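Local coordinates for protein catechol O-methyltransferase (Niastella koreensis, PDB 7CVW) that transfers the methyl group of S-adenosyl-L-methionine to a hydroxyl of catechol-like compounds, with magnesium as the preferred metal, giving meta and para products in equal proportion, at residues D120-P123 / Q124-E127. Sequence-based numbering, arbitrary orientation.
Sequences DILP and QLVE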
loop_
_atom_site.group_PDB
_atom_site.type_symbol
_atom_site.label_atom_id
_atom_site.label_comp_id
_atom_site.label_asym_id
_atom_site.label_seq_id
_atom_site.Cartn_x
_atom_site.Cartn_y
_atom_site.Cartn_z
ATOM N N ASP A 120 -5.362 26.189 -11.120
ATOM C CA ASP A 120 -5.584 27.582 -10.661
ATOM C C ASP A 120 -5.463 27.623 -9.131
ATOM O O ASP A 120 -4.951 28.619 -8.583
ATOM C CB ASP A 120 -6.955 28.104 -11.100
ATOM C CG ASP A 120 -7.136 28.321 -12.598
ATOM O OD1 ASP A 120 -6.123 28.556 -13.272
ATOM O OD2 ASP A 120 -8.294 28.256 -13.078
ATOM N N ILE A 121 -5.962 26.606 -8.440
ATOM C CA ILE A 121 -6.022 26.632 -6.948
ATOM C C ILE A 121 -4.677 26.246 -6.319
ATOM O O ILE A 121 -4.346 26.765 -5.246
ATOM C CB ILE A 121 -7.215 25.804 -6.434
ATOM C CG1 ILE A 121 -8.537 26.431 -6.884
ATOM C CG2 ILE A 121 -7.156 25.660 -4.914
ATOM C CD1 ILE A 121 -9.722 25.489 -6.719
ATOM N N LEU A 122 -3.927 25.335 -6.914
ATOM C CA LEU A 122 -2.630 24.902 -6.344
ATOM C C LEU A 122 -1.739 26.118 -6.091
ATOM O O LEU A 122 -1.182 26.224 -4.987
ATOM C CB LEU A 122 -2.005 23.845 -7.262
ATOM C CG LEU A 122 -2.643 22.459 -7.109
ATOM C CD1 LEU A 122 -2.324 21.549 -8.281
ATOM C CD2 LEU A 122 -2.258 21.797 -5.790
ATOM N N PRO A 123 -1.566 27.078 -7.039
ATOM C CA PRO A 123 -0.732 28.243 -6.739
ATOM C C PRO A 123 -1.329 29.145 -5.654
ATOM O O PRO A 123 -0.601 29.770 -4.924
ATOM C CB PRO A 123 -0.565 28.977 -8.077
ATOM C CG PRO A 123 -1.618 28.412 -8.994
ATOM C CD PRO A 123 -1.903 27.012 -8.468
ATOM N N GLN A 124 -2.643 29.129 -5.480
ATOM C CA GLN A 124 -3.291 29.848 -4.358
ATOM C C GLN A 124 -2.829 29.222 -3.039
ATOM O O GLN A 124 -2.539 29.962 -2.095
ATOM C CB GLN A 124 -4.821 29.781 -4.414
ATOM C CG GLN A 124 -5.445 30.219 -5.732
ATOM C CD GLN A 124 -6.939 30.025 -5.748
ATOM O OE1 GLN A 124 -7.526 29.380 -4.868
ATOM N NE2 GLN A 124 -7.561 30.559 -6.781
ATOM N N LEU A 125 -2.804 27.886 -2.949
ATOM C CA LEU A 125 -2.429 27.190 -1.697
ATOM C C LEU A 125 -0.967 27.516 -1.378
ATOM O O LEU A 125 -0.662 27.701 -0.185
ATOM C CB LEU A 125 -2.646 25.685 -1.887
ATOM C CG LEU A 125 -4.111 25.238 -2.008
ATOM C CD1 LEU A 125 -4.215 23.760 -2.390
ATOM C CD2 LEU A 125 -4.880 25.479 -0.732
ATOM N N VAL A 126 -0.117 27.633 -2.411
ATOM C CA VAL A 126 1.308 28.047 -2.218
ATOM C C VAL A 126 1.330 29.486 -1.681
ATOM O O VAL A 126 1.995 29.708 -0.635
ATOM C CB VAL A 126 2.145 27.862 -3.493
ATOM C CG1 VAL A 126 3.532 28.481 -3.338
ATOM C CG2 VAL A 126 2.262 26.385 -3.825
ATOM N N GLU A 127 0.591 30.411 -2.302
ATOM C CA GLU A 127 0.545 31.826 -1.840
ATOM C C GLU A 127 0.044 31.890 -0.396
ATOM O O GLU A 127 0.583 32.710 0.382
ATOM C CB GLU A 127 -0.310 32.687 -2.768
ATOM C CG GLU A 127 -0.349 34.126 -2.302
ATOM C CD GLU A 127 -0.919 35.157 -3.251
ATOM O OE1 GLU A 127 -1.419 34.773 -4.332
ATOM O OE2 GLU A 127 -0.873 36.362 -2.877
#
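The carbonyl oxygen of Ile-121 receives the amide of Leu-125, N to O 3.0 Å. One residue on, Leu-122 O takes Val-126 N and Pro-123 O takes Glu-127 N, the last the straightest of the three (165° at the hydrogen). These i to i+4 bonds carry helix 118-128 past its kink at Pro-123, whose ring nitrogen has no hydrogen to give to the preceding turn.

The side chain of Gln-124 runs back toward the preceding turn. Its CG stands beside its own backbone N (chi1 -53°) and the chain then runs extended, which brings CG to 3.3 Å from Asp-120 O and lays the amide over the flank of Ile-121. There OE1 sits at equal distance, 3.7 Å, from CG1 and CG2 of Ile-121, and it also receives a weak hydrogen bond from Arg-114 of strand 111-115.

On the buried side, CG2 of Ile-121 packs against Leu-125 CG at 4.2 Å, while CD2 of Leu-122 approaches Leu-125 CD1 at 4.4 Å. Leu-122 and Leu-125 both rest on Leu-62 of strand 60-64, and Leu-122 and Pro-123 meet Trp-151 of helix 145-154. An amphipathic helix thus follows strand 111-115 and packs its apolar side on the central sheet, as in the Rossmann-like fold of class I methyltransferases; it begins at Ala-118, a residue of the S-adenosyl-L-methionine site.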